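Local coordinates for protein transcriptional regulator, LYSR family (PDB 4AB5) that probably controls transcription of methionine-biosynthesis genes as a MetR-like LysR-family DNA-binding factor, of which this chain is the regulatory domain, at residues E9-V14 with R57-I62; W22-M27 with L39-G44. All blocks are in the same frame, centred on the assembly; numbering follows the deposited sequence.

Contact 1: E9-V14 with R57-I62; sequences ELRIAV and RADLAI
Strand 8-13 and strand 60-63 lie side by side and parallel in the central sheet of the N-terminal lobe, and their pairing illustrates how a salt bridge with a buried aspartate can carry on where regular strand pairing stops. The backbone bonds come first. Ala13 N donates to Leu60 O at 2.8 Å, and Ile62 N returns the bond to Ala13 O at 3.0 Å; both donors lie nearly along the C=O axis they meet. Arg11 O takes two donors: Asp59 N at 2.9 Å, in the carbonyl plane on a lone pair, and Leu60 N at 3.3 Å, above that plane.

The side-chain bonds centre on the Asp59 carboxylate. Its OD2 accepts from Arg11 N at 2.9 Å through the anti lone pair, and from Arg11 NE at 2.8 Å in an almost straight bond (171°). Arg11 NH2 reaches OD1 at 3.2 Å and completes the salt bridge: the guanidinium grips the carboxylate side-on, one nitrogen to each oxygen, with the two planes 41° apart. A bend at chi3 (-66°) swings the guanidinium back over the Arg57-Ala58 peptide; Glu9 OE1 sits over the opposite face, a long, purely electrostatic partner. Outside the pair, His56 O accepts from Arg11 NH1.

Apolar contacts separate by face. Leu10 lies alongside Leu60, CD1 to CB at 3.7 Å, on the side of Ile12, which packs under Leu23 of helix 20-33. On the other side the methyls of Ala13, Ala58 and Ala61 gather beneath helix 50-54.

With OD2 held by both a backbone and a side-chain N-H, Asp59 is probably stabilised as the anion, and Arg11 ties the residues just before strand 60-63 to strand 8-13 through main chain and side chain alike.

Contact 2: W22-M27 with L39-G44; sequences WLMPAM and LDIVSG
No flat group bridges 22-27 and 39-44. The indole of Trp22 lies on another side of the helix, where it meets Phe78 edge-to-face and Trp159 with the ring planes about 70° apart. Asp40 leaves the strand away from the helix, and its OD1 forms a salt bridge with Arg135 of the second subunit and takes a weak bond from Ile41 N.

What remains is the apolar interior of a beta-alpha-beta unit, strand 8-13, helix 20-33 and strand 37-42, in the N-terminal lobe of a periplasmic-binding-protein-like regulatory domain. The helix runs roughly antiparallel to the returning strand (162°), with the axes 11.1 Å apart at their closest. Long side chains fill that separation, and no hydrogen bond crosses it.

Two selenomethionines do most of the reaching. Met27 leaves the helix toward the strand, extended through chi2 and turning only at chi3 (76°), so that its CE slides past Leu39 and rests 3.8 Å from Leu39 CB. Its selenium crosses Ile41 obliquely. Met24 starts off to one side of the strand, but bends at chi2 and chi3 bring its end round to meet Ile41 tip to tip. Gln145 of the second subunit packs on both Met24 and Met27, so this helix-strand layer also borders the dimer interface.

Ile41 is the shared target: CG1, anti to the carbonyl carbon, brings its terminal methyl against both selenium atoms, CD1 lying 3.7 Å from Met24 SE and 3.9 Å from Met27 SE.

The two contacts meet in one sheet of an alpha/beta lobe, their centres about 8 Å apart: contact 1 pairs two of its strands, contact 2 packs a helix on a third. Strand 8-13 is the common element: it lies between strand 37-42, half of contact 2, and strand 60-63, its partner in contact 1. Along the chain the order is 9-14, 22-27, 39-44, 57-62, so the helix-strand pair forms within the span that contact 1 closes. Two probable hydrogen bonds join them, Ile12 N to Asp40 O and Ile12 O to Val42 N. Contact 1 ties the sheet together edgewise, while contact 2 fastens its covering helix beside the second subunit, consistent with a dimeric regulatory domain.

Contact 1: E9-V14 with R57-I62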
ATOM      1  N   GLU B   9       7.493  10.237 -23.331  1.00 46.21           N
ATOM      2  CA  GLU B   9       7.203  10.357 -21.909  1.00 45.32           C
ATOM      3  C   GLU B   9       5.838   9.787 -21.598  1.00 47.42           C
ATOM      4  O   GLU B   9       4.856  10.138 -22.269  1.00 46.40           O
ATOM      5  CB  GLU B   9       7.200  11.838 -21.491  1.00 47.81           C
ATOM      6  CG  GLU B   9       8.509  12.364 -20.937  1.00 64.07           C
ATOM      7  CD  GLU B   9       8.585  13.878 -20.912  1.00 99.77           C
ATOM      8  OE1 GLU B   9       7.804  14.506 -20.161  1.00 95.76           O
ATOM      9  OE2 GLU B   9       9.423  14.438 -21.656  1.00103.65           O
ATOM     10  N   LEU B  10       5.769   8.929 -20.557  1.00 41.62           N
ATOM     11  CA  LEU B  10       4.509   8.388 -20.084  1.00 40.00           C
ATOM     12  C   LEU B  10       4.405   8.639 -18.575  1.00 42.47           C
ATOM     13  O   LEU B  10       4.856   7.826 -17.770  1.00 38.58           O
ATOM     14  CB  LEU B  10       4.330   6.909 -20.480  1.00 39.06           C
ATOM     15  CG  LEU B  10       3.080   6.135 -20.001  1.00 42.55           C
ATOM     16  CD1 LEU B  10       1.786   6.940 -20.138  1.00 42.78           C
ATOM     17  CD2 LEU B  10       2.953   4.826 -20.743  1.00 44.70           C
ATOM     18  N   ARG B  11       3.868   9.826 -18.221  1.00 40.92           N
ATOM     19  CA  ARG B  11       3.623  10.252 -16.844  1.00 40.05           C
ATOM     20  C   ARG B  11       2.178   9.839 -16.552  1.00 44.93           C
ATOM     21  O   ARG B  11       1.241  10.359 -17.171  1.00 46.73           O
ATOM     22  CB  ARG B  11       3.843  11.774 -16.675  1.00 39.42           C
ATOM     23  CG  ARG B  11       5.267  12.242 -17.015  1.00 41.08           C
ATOM     24  CD  ARG B  11       5.372  13.746 -17.214  1.00 47.74           C
ATOM     25  NE  ARG B  11       4.630  14.215 -18.390  1.00 47.89           N
ATOM     26  CZ  ARG B  11       4.357  15.489 -18.652  1.00 55.13           C
ATOM     27  NH1 ARG B  11       4.783  16.446 -17.842  1.00 43.94           N
ATOM     28  NH2 ARG B  11       3.656  15.815 -19.728  1.00 41.83           N
ATOM     29  N   ILE B  12       2.016   8.815 -15.697  1.00 40.16           N
ATOM     30  CA  ILE B  12       0.716   8.244 -15.343  1.00 39.13           C
ATOM     31  C   ILE B  12       0.107   8.943 -14.129  1.00 43.99           C
ATOM     32  O   ILE B  12       0.679   8.897 -13.047  1.00 42.40           O
ATOM     33  CB  ILE B  12       0.756   6.690 -15.195  1.00 40.48           C
ATOM     34  CG1 ILE B  12       1.280   6.003 -16.485  1.00 40.53           C
ATOM     35  CG2 ILE B  12      -0.623   6.149 -14.846  1.00 40.42           C
ATOM     36  CD1 ILE B  12       2.251   4.925 -16.260  1.00 41.64           C
ATOM     37  N   ALA B  13      -1.057   9.586 -14.321  1.00 42.65           N
ATOM     38  CA  ALA B  13      -1.802  10.254 -13.262  1.00 42.88           C
ATOM     39  C   ALA B  13      -2.880   9.286 -12.759  1.00 48.42           C
ATOM     40  O   ALA B  13      -3.710   8.804 -13.543  1.00 47.18           O
ATOM     41  CB  ALA B  13      -2.421  11.540 -13.776  1.00 44.87           C
ATOM     42  N   VAL B  14      -2.808   8.946 -11.456  1.00 46.48           N
ATOM     43  CA  VAL B  14      -3.707   7.992 -10.810  1.00 46.61           C
ATOM     44  C   VAL B  14      -3.917   8.357  -9.342  1.00 53.75           C
ATOM     45  O   VAL B  14      -2.948   8.535  -8.604  1.00 54.24           O
ATOM     46  CB  VAL B  14      -3.253   6.510 -11.032  1.00 49.21           C
ATOM     47  CG1 VAL B  14      -1.801   6.283 -10.612  1.00 48.55           C
ATOM     48  CG2 VAL B  14      -4.196   5.500 -10.369  1.00 48.34           C
ATOM     49  N   ARG B  57       0.983  18.172 -17.371  1.00 54.23           N
ATOM     50  CA  ARG B  57       1.646  17.687 -16.165  1.00 52.81           C
ATOM     51  C   ARG B  57       1.618  16.156 -16.119  1.00 54.56           C
ATOM     52  O   ARG B  57       2.307  15.559 -15.288  1.00 53.48           O
ATOM     53  CB  ARG B  57       0.972  18.283 -14.922  1.00 52.45           C
ATOM     54  CG  ARG B  57       1.011  19.807 -14.834  1.00 62.23           C
ATOM     55  CD  ARG B  57       1.935  20.337 -13.748  1.00 70.54           C
ATOM     56  NE  ARG B  57       1.580  19.874 -12.403  1.00 76.97           N
ATOM     57  CZ  ARG B  57       0.666  20.442 -11.620  1.00 94.54           C
ATOM     58  NH1 ARG B  57      -0.021  21.496 -12.044  1.00 82.74           N
ATOM     59  NH2 ARG B  57       0.425  19.954 -10.410  1.00 83.76           N
ATOM     60  N   ALA B  58       0.816  15.531 -17.014  1.00 49.91           N
ATOM     61  CA  ALA B  58       0.649  14.077 -17.155  1.00 47.62           C
ATOM     62  C   ALA B  58       0.268  13.741 -18.603  1.00 50.91           C
ATOM     63  O   ALA B  58      -0.315  14.580 -19.290  1.00 50.20           O
ATOM     64  CB  ALA B  58      -0.420  13.565 -16.195  1.00 47.38           C
ATOM     65  N   ASP B  59       0.586  12.510 -19.053  1.00 47.09           N
ATOM     66  CA  ASP B  59       0.330  12.038 -20.425  1.00 46.86           C
ATOM     67  C   ASP B  59      -0.820  11.022 -20.530  1.00 49.10           C
ATOM     68  O   ASP B  59      -1.453  10.924 -21.585  1.00 49.89           O
ATOM     69  CB  ASP B  59       1.618  11.494 -21.060  1.00 47.84           C
ATOM     70  CG  ASP B  59       2.809  12.414 -20.880  1.00 54.78           C
ATOM     71  OD1 ASP B  59       2.910  13.408 -21.629  1.00 58.22           O
ATOM     72  OD2 ASP B  59       3.624  12.156 -19.967  1.00 55.54           O
ATOM     73  N   LEU B  60      -1.115  10.310 -19.434  1.00 42.30           N
ATOM     74  CA  LEU B  60      -2.214   9.346 -19.367  1.00 40.74           C
ATOM     75  C   LEU B  60      -2.789   9.335 -17.952  1.00 43.62           C
ATOM     76  O   LEU B  60      -2.026   9.365 -16.980  1.00 41.73           O
ATOM     77  CB  LEU B  60      -1.745   7.949 -19.791  1.00 39.65           C
ATOM     78  CG  LEU B  60      -2.802   6.882 -20.067  1.00 43.73           C
ATOM     79  CD1 LEU B  60      -2.369   6.003 -21.218  1.00 44.39           C
ATOM     80  CD2 LEU B  60      -3.030   6.002 -18.836  1.00 44.00           C
ATOM     81  N   ALA B  61      -4.137   9.302 -17.840  1.00 39.73           N
ATOM     82  CA  ALA B  61      -4.829   9.276 -16.558  1.00 39.10           C
ATOM     83  C   ALA B  61      -5.788   8.092 -16.421  1.00 44.33           C
ATOM     84  O   ALA B  61      -6.531   7.794 -17.356  1.00 45.10           O
ATOM     85  CB  ALA B  61      -5.576  10.583 -16.336  1.00 40.56           C
ATOM     86  N   ILE B  62      -5.764   7.421 -15.249  1.00 39.78           N
ATOM     87  CA  ILE B  62      -6.673   6.320 -14.921  1.00 39.61           C
ATOM     88  C   ILE B  62      -7.870   6.985 -14.237  1.00 45.56           C
ATOM     89  O   ILE B  62      -7.705   7.651 -13.205  1.00 45.67           O
ATOM     90  CB  ILE B  62      -5.992   5.226 -14.039  1.00 41.34           C
ATOM     91  CG1 ILE B  62      -4.697   4.647 -14.691  1.00 41.46           C
ATOM     92  CG2 ILE B  62      -6.974   4.122 -13.604  1.00 40.71           C
ATOM     93  CD1 ILE B  62      -4.798   3.998 -16.165  1.00 50.00           C
TER

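Contact 2: W22-M27 with L39-G44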
ATOM      1  N   TRP B  22      -2.795  -3.659 -10.420  1.00 37.96           N
ATOM      2  CA  TRP B  22      -2.653  -4.054 -11.826  1.00 38.58           C
ATOM      3  C   TRP B  22      -1.817  -3.066 -12.659  1.00 42.12           C
ATOM      4  O   TRP B  22      -1.215  -3.477 -13.659  1.00 42.71           O
ATOM      5  CB  TRP B  22      -4.017  -4.330 -12.482  1.00 38.11           C
ATOM      6  CG  TRP B  22      -5.044  -3.269 -12.244  1.00 39.45           C
ATOM      7  CD1 TRP B  22      -6.030  -3.286 -11.304  1.00 42.30           C
ATOM      8  CD2 TRP B  22      -5.200  -2.043 -12.966  1.00 40.03           C
ATOM      9  NE1 TRP B  22      -6.797  -2.151 -11.401  1.00 42.44           N
ATOM     10  CE2 TRP B  22      -6.305  -1.367 -12.411  1.00 44.48           C
ATOM     11  CE3 TRP B  22      -4.512  -1.446 -14.039  1.00 42.03           C
ATOM     12  CZ2 TRP B  22      -6.722  -0.115 -12.869  1.00 44.65           C
ATOM     13  CZ3 TRP B  22      -4.912  -0.195 -14.475  1.00 44.19           C
ATOM     14  CH2 TRP B  22      -6.021   0.446 -13.912  1.00 45.09           C
ATOM     15  N   LEU B  23      -1.759  -1.788 -12.231  1.00 36.51           N
ATOM     16  CA  LEU B  23      -1.022  -0.733 -12.916  1.00 36.65           C
ATOM     17  C   LEU B  23       0.487  -0.847 -12.776  1.00 41.14           C
ATOM     18  O   LEU B  23       1.196  -0.578 -13.746  1.00 41.80           O
ATOM     19  CB  LEU B  23      -1.518   0.665 -12.499  1.00 36.98           C
ATOM     20  CG  LEU B  23      -1.116   1.831 -13.410  1.00 42.26           C
ATOM     21  CD1 LEU B  23      -1.693   1.673 -14.798  1.00 42.41           C
ATOM     22  CD2 LEU B  23      -1.549   3.152 -12.813  1.00 46.16           C
HETATM   23  N   MSE B  24       0.982  -1.224 -11.580  1.00 37.52           N
HETATM   24  CA  MSE B  24       2.420  -1.403 -11.340  1.00 37.06           C
HETATM   25  C   MSE B  24       3.008  -2.537 -12.201  1.00 39.08           C
HETATM   26  O   MSE B  24       3.941  -2.239 -12.941  1.00 38.26           O
HETATM   27  CB  MSE B  24       2.756  -1.533  -9.840  1.00 39.08           C
HETATM   28  CG  MSE B  24       2.376  -0.301  -9.011  1.00 46.24           C
HETATM   29 SE   MSE B  24       3.051   1.413  -9.677  1.00 55.63          SE
HETATM   30  CE  MSE B  24       1.452   2.107 -10.628  1.00 52.79           C
ATOM     31  N   PRO B  25       2.457  -3.792 -12.235  1.00 36.01           N
ATOM     32  CA  PRO B  25       3.008  -4.801 -13.165  1.00 36.44           C
ATOM     33  C   PRO B  25       2.778  -4.482 -14.651  1.00 42.45           C
ATOM     34  O   PRO B  25       3.516  -4.996 -15.490  1.00 44.01           O
ATOM     35  CB  PRO B  25       2.338  -6.110 -12.735  1.00 37.70           C
ATOM     36  CG  PRO B  25       1.135  -5.719 -12.014  1.00 41.71           C
ATOM     37  CD  PRO B  25       1.358  -4.362 -11.425  1.00 36.98           C
ATOM     38  N   ALA B  26       1.787  -3.618 -14.979  1.00 39.84           N
ATOM     39  CA  ALA B  26       1.520  -3.179 -16.359  1.00 40.30           C
ATOM     40  C   ALA B  26       2.694  -2.314 -16.827  1.00 45.86           C
ATOM     41  O   ALA B  26       3.140  -2.455 -17.971  1.00 47.02           O
ATOM     42  CB  ALA B  26       0.213  -2.402 -16.441  1.00 40.83           C
HETATM   43  N   MSE B  27       3.239  -1.477 -15.913  1.00 41.63           N
HETATM   44  CA  MSE B  27       4.417  -0.632 -16.143  1.00 41.85           C
HETATM   45  C   MSE B  27       5.660  -1.496 -16.312  1.00 42.78           C
HETATM   46  O   MSE B  27       6.515  -1.180 -17.136  1.00 42.15           O
HETATM   47  CB  MSE B  27       4.637   0.344 -14.975  1.00 44.51           C
HETATM   48  CG  MSE B  27       3.715   1.546 -14.995  1.00 53.57           C
HETATM   49 SE   MSE B  27       4.019   2.699 -13.444  1.00 63.27          SE
HETATM   50  CE  MSE B  27       5.693   3.591 -13.998  1.00 60.74           C
ATOM     51  N   LEU B  39       9.106   6.720 -17.913  1.00 45.22           N
ATOM     52  CA  LEU B  39       7.926   6.446 -17.092  1.00 43.26           C
ATOM     53  C   LEU B  39       7.938   7.233 -15.781  1.00 44.23           C
ATOM     54  O   LEU B  39       9.000   7.474 -15.207  1.00 43.36           O
ATOM     55  CB  LEU B  39       7.800   4.934 -16.812  1.00 42.19           C
ATOM     56  CG  LEU B  39       7.295   4.042 -17.957  1.00 46.28           C
ATOM     57  CD1 LEU B  39       7.609   2.581 -17.672  1.00 45.57           C
ATOM     58  CD2 LEU B  39       5.788   4.194 -18.166  1.00 48.44           C
ATOM     59  N   ASP B  40       6.750   7.631 -15.317  1.00 39.25           N
ATOM     60  CA  ASP B  40       6.561   8.373 -14.071  1.00 38.63           C
ATOM     61  C   ASP B  40       5.146   8.190 -13.544  1.00 42.62           C
ATOM     62  O   ASP B  40       4.244   7.854 -14.315  1.00 41.23           O
ATOM     63  CB  ASP B  40       6.872   9.876 -14.259  1.00 41.09           C
ATOM     64  CG  ASP B  40       7.315  10.597 -12.992  1.00 50.48           C
ATOM     65  OD1 ASP B  40       7.545   9.920 -11.969  1.00 51.97           O
ATOM     66  OD2 ASP B  40       7.474  11.830 -13.038  1.00 55.53           O
ATOM     67  N   ILE B  41       4.962   8.382 -12.220  1.00 40.78           N
ATOM     68  CA  ILE B  41       3.663   8.309 -11.547  1.00 41.31           C
ATOM     69  C   ILE B  41       3.406   9.678 -10.953  1.00 50.37           C
ATOM     70  O   ILE B  41       4.231  10.169 -10.188  1.00 49.17           O
ATOM     71  CB  ILE B  41       3.561   7.166 -10.488  1.00 43.33           C
ATOM     72  CG1 ILE B  41       3.861   5.776 -11.114  1.00 42.77           C
ATOM     73  CG2 ILE B  41       2.173   7.181  -9.798  1.00 43.31           C
ATOM     74  CD1 ILE B  41       4.490   4.784 -10.197  1.00 45.08           C
ATOM     75  N   VAL B  42       2.292  10.315 -11.353  1.00 52.77           N
ATOM     76  CA  VAL B  42       1.870  11.639 -10.876  1.00 55.68           C
ATOM     77  C   VAL B  42       0.642  11.411  -9.968  1.00 63.79           C
ATOM     78  O   VAL B  42      -0.456  11.156 -10.465  1.00 63.98           O
ATOM     79  CB  VAL B  42       1.586  12.620 -12.055  1.00 61.54           C
ATOM     80  CG1 VAL B  42       1.425  14.053 -11.553  1.00 62.65           C
ATOM     81  CG2 VAL B  42       2.682  12.552 -13.119  1.00 61.44           C
ATOM     82  N   SER B  43       0.839  11.499  -8.637  1.00 63.92           N
ATOM     83  CA  SER B  43      -0.220  11.227  -7.646  1.00 65.04           C
ATOM     84  C   SER B  43      -0.220  12.142  -6.399  1.00 72.06           C
ATOM     85  O   SER B  43       0.516  13.131  -6.355  1.00 72.44           O
ATOM     86  CB  SER B  43      -0.182   9.752  -7.232  1.00 67.48           C
ATOM     87  OG  SER B  43       1.075   9.379  -6.690  1.00 76.66           O
ATOM     88  N   GLY B  44      -1.076  11.802  -5.424  1.00 70.51           N
ATOM     89  CA  GLY B  44      -1.208  12.486  -4.139  1.00 71.87           C
ATOM     90  C   GLY B  44      -2.171  13.660  -4.053  1.00 79.43           C
ATOM     91  O   GLY B  44      -2.729  13.911  -2.980  1.00 79.18           O
TER